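Local coordinates for thymidylate synthase A (Bacillus subtilis, PDB 1BKP), which catalyses the reductive methylation of dUMP to dTMP, with 5,10-methylenetetrahydrofolate as both methyl donor and reductant, and works as a homodimer, at the interface of chains A and B. Sequence-based numbering; all coordinates share one arbitrary frame. Chains: chain A/B, Thymidylate synthase A.

The three contacts lie in a row along the two-fold dimer interface of thymidylate synthase, with contact 3 in the middle: the centres of its C-alpha atoms are about 15 Å from those of contact 1 and about 16 Å from those of contact 2, while contacts 1 and 2 are about 29 Å apart. Contacts 2 and 3 share B:Arg140, a dUMP-binding arginine of the family. The centre of contact 3 is about 8 Å from the nucleophile A:Cys160, where arginines of both subunits belong to the dUMP site; dimer formation therefore appears to be needed to complete it. Two-fold symmetry repeats every contact with the chains exchanged.

Contact 1: the interface of chains A and B. Residues chain A 110, 115-116, 125, 145, 148; chain B 147, 149-150.
B:Pro149 packs its ring against the side-chain amide of A:Gln125, CB lying 3.6 Å from NE2, with CG and CD turned toward A:Met145 and A:Asn148. A compact, rigid proline suits this place in the homodimer interface, since its ring packs between polar side chains without bringing a side-chain donor of its own. Beside it, CB of A:Met145 touches CD1 of the B:Trp147 indole. A:Gln125 is held by its own chain: OE1 accepts the backbone N-H of A:Met145 on a lone pair in the carbonyl plane, and NE2 donates to A:Met145 O, which fixes the amide's rotation for the proline.

At the rim the carboxylate of B:Asp150 bridges two asparagines, whose amides can donate without adding charge. ND2 of A:Asn115 reaches OD1 at 3.0 Å on the anti side, whereas ND2 of A:Asn148 meets OD2 at 2.9 Å from above the carboxylate plane; each amide is turned about 65° from the carboxylate. A:Asn148 extends its amide with CG anti to the backbone N (chi1 -178°), and ND2 also donates to OE1 of A:Gln110. Next to the proline, water 2 joins OD1 of A:Asn115, at 2.8 Å, to the backbone O of B:Pro149, at 2.9 Å.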
loop_
_atom_site.group_PDB
_atom_site.type_symbol
_atom_site.label_atom_id
_atom_site.label_comp_id
_atom_site.label_asym_id
_atom_site.label_seq_id
_atom_site.Cartn_x
_atom_site.Cartn_y
_atom_site.Cartn_z
ATOM N N GLN A 110 -12.164 5.501 12.378
ATOM C CA GLN A 110 -10.768 5.855 12.275
ATOM C C GLN A 110 -10.604 7.235 11.630
ATOM O O GLN A 110 -9.681 7.970 11.957
ATOM C CB GLN A 110 -10.019 4.792 11.474
ATOM C CG GLN A 110 -9.828 3.443 12.322
ATOM C CD GLN A 110 -9.117 3.707 13.639
ATOM O OE1 GLN A 110 -8.186 4.540 13.682
ATOM N NE2 GLN A 110 -9.507 3.038 14.706
ATOM N N ASN A 115 -6.737 13.161 16.049
ATOM C CA ASN A 115 -5.444 12.737 16.491
ATOM C C ASN A 115 -4.271 13.503 15.915
ATOM O O ASN A 115 -3.134 13.154 16.204
ATOM C CB ASN A 115 -5.315 11.205 16.245
ATOM C CG ASN A 115 -5.694 10.779 14.790
ATOM O OD1 ASN A 115 -5.682 11.579 13.875
ATOM N ND2 ASN A 115 -5.959 9.493 14.588
ATOM N N ARG A 116 -4.516 14.517 15.082
ATOM C CA ARG A 116 -3.429 15.299 14.526
ATOM C C ARG A 116 -3.486 16.770 15.034
ATOM O O ARG A 116 -4.547 17.355 15.071
ATOM C CB ARG A 116 -3.504 15.343 13.006
ATOM C CG ARG A 116 -3.517 13.994 12.275
ATOM C CD ARG A 116 -2.234 13.194 12.482
ATOM N NE ARG A 116 -1.039 14.024 12.440
ATOM C CZ ARG A 116 -0.244 14.158 11.379
ATOM N NH1 ARG A 116 -0.528 13.557 10.224
ATOM N NH2 ARG A 116 0.910 14.778 11.510
ATOM N N GLN A 125 -8.110 12.718 10.385
ATOM C CA GLN A 125 -7.377 12.494 9.148
ATOM C C GLN A 125 -7.919 13.178 7.947
ATOM O O GLN A 125 -7.187 13.489 7.035
ATOM C CB GLN A 125 -7.363 10.976 8.859
ATOM C CG GLN A 125 -6.462 10.149 9.836
ATOM C CD GLN A 125 -6.330 8.701 9.331
ATOM O OE1 GLN A 125 -5.861 8.490 8.165
ATOM N NE2 GLN A 125 -6.821 7.722 10.114
ATOM N N MET A 145 -5.300 6.246 6.487
ATOM C CA MET A 145 -5.097 4.864 6.933
ATOM C C MET A 145 -6.176 4.421 7.824
ATOM O O MET A 145 -6.337 5.009 8.943
ATOM C CB MET A 145 -3.753 4.877 7.790
ATOM C CG MET A 145 -3.247 3.482 8.329
ATOM S SD MET A 145 -3.103 2.332 7.023
ATOM C CE MET A 145 -1.866 3.098 5.981
ATOM N N ASN A 148 -5.357 0.762 11.622
ATOM C CA ASN A 148 -4.750 1.275 12.828
ATOM C C ASN A 148 -4.379 0.006 13.633
ATOM O O ASN A 148 -5.251 -0.644 14.207
ATOM C CB ASN A 148 -5.788 2.069 13.623
ATOM C CG ASN A 148 -5.195 2.691 14.897
ATOM O OD1 ASN A 148 -4.263 2.137 15.509
ATOM N ND2 ASN A 148 -5.812 3.783 15.368
ATOM N N TRP B 147 2.698 2.980 9.955
ATOM C CA TRP B 147 1.961 4.273 9.850
ATOM C C TRP B 147 0.745 4.244 10.773
ATOM O O TRP B 147 -0.342 3.910 10.351
ATOM C CB TRP B 147 1.463 4.461 8.450
ATOM C CG TRP B 147 1.089 5.895 8.126
ATOM C CD1 TRP B 147 -0.103 6.501 8.303
ATOM C CD2 TRP B 147 1.980 6.887 7.623
ATOM N NE1 TRP B 147 -0.015 7.841 7.951
ATOM C CE2 TRP B 147 1.255 8.097 7.525
ATOM C CE3 TRP B 147 3.350 6.872 7.269
ATOM C CZ2 TRP B 147 1.867 9.315 7.069
ATOM C CZ3 TRP B 147 3.918 8.051 6.843
ATOM C CH2 TRP B 147 3.163 9.266 6.747
ATOM N N PRO B 149 -1.877 6.084 12.630
ATOM C CA PRO B 149 -2.436 7.435 12.570
ATOM C C PRO B 149 -2.562 8.168 13.923
ATOM O O PRO B 149 -2.431 9.384 13.975
ATOM C CB PRO B 149 -3.715 7.228 11.762
ATOM C CG PRO B 149 -4.182 5.830 12.183
ATOM C CD PRO B 149 -2.901 5.020 12.413
ATOM N N ASP B 150 -2.583 7.417 15.033
ATOM C CA ASP B 150 -2.730 8.043 16.344
ATOM C C ASP B 150 -1.362 8.527 16.828
ATOM O O ASP B 150 -1.286 9.295 17.790
ATOM C CB ASP B 150 -3.239 7.025 17.410
ATOM C CG ASP B 150 -4.694 6.662 17.234
ATOM O OD1 ASP B 150 -5.458 7.458 16.707
ATOM O OD2 ASP B 150 -5.115 5.562 17.576
HETATM O O HOH W 1 -0.779 11.663 15.463
HETATM O O HOH W 2 -3.935 10.703 11.831
#

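Contact 2: the interface of chains A and B. Residues chain A 19, 39, 41, 43, 219; chain B 140, 169.
B:Lys169 reaches across the thymidylate synthase dimer to A:Asp219 and A:Ser41, near the active site that the two subunits build together. In the charged contact its ammonium NZ lies 2.8 Å from OD2 of A:Asp219, a salt bridge and hydrogen bond that uses the syn lone pair of the carboxylate. The second charged pair is looser: NE of B:Arg140 stands 3.9 Å from OD1 of A:Asp219, with guanidinium and carboxylate planes 60° apart. One aspartate thus faces two cations of the partner through different oxygens.

In a hydrogen bond to a neutral partner, NZ of B:Lys169 also donates to the hydroxyl OG of A:Ser41 at 3.0 Å. A small serine on strand 39-42 suits this place, its hydroxyl set between the backbone N and the carbonyl carbon (chi1 58°), which turns OG toward NZ. Water completes the arginine contact: water 3 sits in the guanidinium plane, 3.0 Å from both NE and NH2 of B:Arg140, and is 2.9 Å from OD1 of A:Asp219. Also in the guanidinium plane, but beyond the end of NH2, OG1 of A:Thr39 comes within 3.5 Å of NH2.

Apolar contacts line the lysine's methylenes. A:Ile43 lies alongside them, running the other way, CG1 being 3.7 Å from CE of B:Lys169, and CD1 of A:Ile19 touches CD. The chain runs extended to CE and bends at its last torsion (chi4 -57°), which carries NZ to OD2 and OG.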
loop_
_atom_site.group_PDB
_atom_site.type_symbol
_atom_site.label_atom_id
_atom_site.label_comp_id
_atom_site.label_asym_id
_atom_site.label_seq_id
_atom_site.Cartn_x
_atom_site.Cartn_y
_atom_site.Cartn_z
ATOM N N ILE A 19 -4.462 -19.438 -8.460
ATOM C CA ILE A 19 -4.166 -20.539 -7.571
ATOM C C ILE A 19 -5.349 -20.856 -6.635
ATOM O O ILE A 19 -5.945 -19.964 -6.024
ATOM C CB ILE A 19 -2.891 -20.183 -6.735
ATOM C CG1 ILE A 19 -1.749 -19.846 -7.692
ATOM C CG2 ILE A 19 -2.506 -21.351 -5.791
ATOM C CD1 ILE A 19 -1.088 -18.581 -7.331
ATOM N N THR A 39 -11.760 -20.418 -3.762
ATOM C CA THR A 39 -11.462 -19.338 -4.693
ATOM C C THR A 39 -10.192 -19.606 -5.455
ATOM O O THR A 39 -9.492 -20.582 -5.134
ATOM C CB THR A 39 -11.175 -18.018 -3.947
ATOM O OG1 THR A 39 -10.014 -18.178 -3.112
ATOM C CG2 THR A 39 -12.366 -17.601 -3.085
ATOM N N SER A 41 -6.935 -17.274 -6.946
ATOM C CA SER A 41 -6.436 -15.940 -6.690
ATOM C C SER A 41 -5.088 -15.745 -7.293
ATOM O O SER A 41 -4.371 -16.721 -7.616
ATOM C CB SER A 41 -6.360 -15.704 -5.177
ATOM O OG SER A 41 -5.522 -16.702 -4.621
ATOM N N ILE A 43 -1.772 -12.561 -6.933
ATOM C CA ILE A 43 -1.242 -11.563 -6.025
ATOM C C ILE A 43 -0.759 -10.320 -6.731
ATOM O O ILE A 43 -0.027 -10.417 -7.733
ATOM C CB ILE A 43 0.001 -12.198 -5.282
ATOM C CG1 ILE A 43 -0.444 -13.308 -4.300
ATOM C CG2 ILE A 43 0.707 -11.249 -4.443
ATOM C CD1 ILE A 43 0.867 -14.093 -3.777
ATOM N N ASP A 219 -4.552 -9.401 -2.385
ATOM C CA ASP A 219 -5.017 -10.757 -2.776
ATOM C C ASP A 219 -6.249 -10.590 -3.710
ATOM O O ASP A 219 -7.294 -10.177 -3.270
ATOM C CB ASP A 219 -5.429 -11.490 -1.552
ATOM C CG ASP A 219 -5.680 -12.970 -1.847
ATOM O OD1 ASP A 219 -6.700 -13.268 -2.448
ATOM O OD2 ASP A 219 -4.826 -13.813 -1.585
ATOM N N ARG B 140 -6.072 -13.351 4.579
ATOM C CA ARG B 140 -5.913 -12.217 3.659
ATOM C C ARG B 140 -5.501 -10.959 4.426
ATOM O O ARG B 140 -5.644 -9.840 3.889
ATOM C CB ARG B 140 -7.246 -11.963 2.908
ATOM C CG ARG B 140 -7.508 -13.144 1.989
ATOM C CD ARG B 140 -8.888 -13.084 1.360
ATOM N NE ARG B 140 -9.069 -14.216 0.472
ATOM C CZ ARG B 140 -10.158 -14.976 0.492
ATOM N NH1 ARG B 140 -11.129 -14.683 1.334
ATOM N NH2 ARG B 140 -10.275 -16.004 -0.335
ATOM N N LYS B 169 0.888 -19.355 -0.325
ATOM C CA LYS B 169 0.185 -20.162 -1.327
ATOM C C LYS B 169 1.059 -21.356 -1.788
ATOM O O LYS B 169 2.186 -21.127 -2.265
ATOM C CB LYS B 169 -0.192 -19.294 -2.510
ATOM C CG LYS B 169 -1.240 -18.201 -2.145
ATOM C CD LYS B 169 -1.668 -17.426 -3.420
ATOM C CE LYS B 169 -2.435 -16.138 -3.088
ATOM N NZ LYS B 169 -3.655 -16.302 -2.259
HETATM O O HOH W 3 -7.499 -15.886 -1.526
#

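Contact 3: the interface of chains A and B. Residues chain A 147, 152, 158, 180; chain B 116, 140-141, 143.
B:Ile143 lays its CG2 methyl over the five-membered ring of A:Trp147, 3.9 Å from the centroid, a CH-pi contact in the homodimer interface near the shared active site. Its longer branch runs on past the six-membered ring, near CH2, until CD1 packs against CB of A:Arg180; a branched isoleucine can serve both neighbours. A:Arg180, a dUMP-binding arginine of the family, donates from NH1 to the backbone O of B:Arg140 at 3.1 Å, well above the carbonyl plane (71°). CG of the poorly ordered B:Arg141 lies over one face of this guanidinium, toward the rim; paired arginines suit the dUMP phosphate.

A:Leu152 uses both methyls: CD1 is turned to NH1 of B:Arg116, whose guanidinium lies flat against the leucine CB, and CD2 rests over the centre of the indole on the face opposite B:Ile143.

Tryptophan suits the middle, with two wide faces and an edge N-H; CG anti to the backbone N (chi1 -164°) swings the ring toward chain B. Behind this shell, NH2 of A:Arg180 donates to A:Thr158 O at 3.0 Å, in the guanidinium plane though above that of the carbonyl; with the bond to B:Arg140 O this should limit the group's rotation. NE1 of A:Trp147 meets water 4 at 2.9 Å, nearly straight (173°), itself 3.0 Å from B:Ile143 O.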
loop_
_atom_site.group_PDB
_atom_site.type_symbol
_atom_site.label_atom_id
_atom_site.label_comp_id
_atom_site.label_asym_id
_atom_site.label_seq_id
_atom_site.Cartn_x
_atom_site.Cartn_y
_atom_site.Cartn_z
ATOM N N TRP A 147 -6.174 1.077 8.659
ATOM C CA TRP A 147 -5.506 -0.087 9.342
ATOM C C TRP A 147 -4.679 0.442 10.545
ATOM O O TRP A 147 -3.464 0.652 10.440
ATOM C CB TRP A 147 -4.552 -0.828 8.408
ATOM C CG TRP A 147 -4.150 -2.176 8.891
ATOM C CD1 TRP A 147 -3.106 -2.479 9.656
ATOM C CD2 TRP A 147 -4.838 -3.398 8.619
ATOM N NE1 TRP A 147 -3.081 -3.842 9.900
ATOM C CE2 TRP A 147 -4.142 -4.424 9.278
ATOM C CE3 TRP A 147 -5.986 -3.712 7.884
ATOM C CZ2 TRP A 147 -4.549 -5.774 9.220
ATOM C CZ3 TRP A 147 -6.408 -5.061 7.820
ATOM C CH2 TRP A 147 -5.703 -6.054 8.470
ATOM N N LEU A 152 -7.093 -2.978 15.897
ATOM C CA LEU A 152 -7.652 -4.051 15.050
ATOM C C LEU A 152 -8.629 -4.967 15.828
ATOM O O LEU A 152 -9.710 -5.309 15.339
ATOM C CB LEU A 152 -6.538 -4.907 14.421
ATOM C CG LEU A 152 -5.645 -4.111 13.459
ATOM C CD1 LEU A 152 -4.352 -4.907 13.041
ATOM C CD2 LEU A 152 -6.525 -3.656 12.253
ATOM N N THR A 158 -12.164 -5.827 9.601
ATOM C CA THR A 158 -11.006 -5.053 9.205
ATOM C C THR A 158 -11.280 -4.643 7.781
ATOM O O THR A 158 -11.675 -5.449 6.946
ATOM C CB THR A 158 -9.704 -5.845 9.262
ATOM O OG1 THR A 158 -9.817 -6.983 8.398
ATOM C CG2 THR A 158 -9.361 -6.251 10.740
ATOM N N ARG A 180 -6.310 -4.622 0.466
ATOM C CA ARG A 180 -5.511 -5.779 0.858
ATOM C C ARG A 180 -6.011 -7.024 0.201
ATOM O O ARG A 180 -5.288 -7.976 -0.070
ATOM C CB ARG A 180 -5.637 -5.955 2.409
ATOM C CG ARG A 180 -7.013 -6.020 2.963
ATOM C CD ARG A 180 -6.956 -6.585 4.349
ATOM N NE ARG A 180 -8.304 -6.675 4.914
ATOM C CZ ARG A 180 -9.025 -7.766 4.974
ATOM N NH1 ARG A 180 -8.589 -8.879 4.397
ATOM N NH2 ARG A 180 -10.220 -7.726 5.538
ATOM N N ARG B 116 -1.942 -6.720 20.235
ATOM C CA ARG B 116 -2.818 -7.716 19.596
ATOM C C ARG B 116 -3.084 -8.882 20.546
ATOM O O ARG B 116 -2.158 -9.464 21.095
ATOM C CB ARG B 116 -2.246 -8.354 18.318
ATOM C CG ARG B 116 -1.950 -7.488 17.125
ATOM C CD ARG B 116 -3.178 -6.778 16.636
ATOM N NE ARG B 116 -4.339 -7.624 16.373
ATOM C CZ ARG B 116 -4.621 -8.178 15.193
ATOM N NH1 ARG B 116 -3.783 -8.013 14.151
ATOM N NH2 ARG B 116 -5.833 -8.650 14.977
ATOM N N ARG B 140 -6.072 -13.351 4.579
ATOM C CA ARG B 140 -5.913 -12.217 3.659
ATOM C C ARG B 140 -5.501 -10.959 4.426
ATOM O O ARG B 140 -5.644 -9.840 3.889
ATOM C CB ARG B 140 -7.246 -11.963 2.908
ATOM C CG ARG B 140 -7.508 -13.144 1.989
ATOM C CD ARG B 140 -8.888 -13.084 1.360
ATOM N NE ARG B 140 -9.069 -14.216 0.472
ATOM C CZ ARG B 140 -10.158 -14.976 0.492
ATOM N NH1 ARG B 140 -11.129 -14.683 1.334
ATOM N NH2 ARG B 140 -10.275 -16.004 -0.335
ATOM N N ARG B 141 -5.075 -11.128 5.683
ATOM C CA ARG B 141 -4.710 -10.017 6.568
ATOM C C ARG B 141 -3.312 -10.032 7.211
ATOM O O ARG B 141 -3.179 -9.517 8.347
ATOM C CB ARG B 141 -5.659 -9.952 7.768
ATOM C CG ARG B 141 -7.077 -9.947 7.416
ATOM C CD ARG B 141 -7.862 -10.029 8.693
ATOM N NE ARG B 141 -9.141 -10.627 8.402
ATOM C CZ ARG B 141 -9.885 -11.283 9.277
ATOM N NH1 ARG B 141 -9.491 -11.397 10.539
ATOM N NH2 ARG B 141 -11.050 -11.794 8.880
ATOM N N ILE B 143 -0.580 -8.459 7.575
ATOM C CA ILE B 143 -0.037 -7.112 7.324
ATOM C C ILE B 143 0.714 -6.528 8.512
ATOM O O ILE B 143 0.289 -6.782 9.667
ATOM C CB ILE B 143 -1.297 -6.191 7.027
ATOM C CG1 ILE B 143 -1.693 -6.461 5.593
ATOM C CG2 ILE B 143 -0.927 -4.652 7.150
ATOM C CD1 ILE B 143 -3.116 -5.996 5.232
HETATM O O HOH W 4 -1.120 -5.047 11.639
#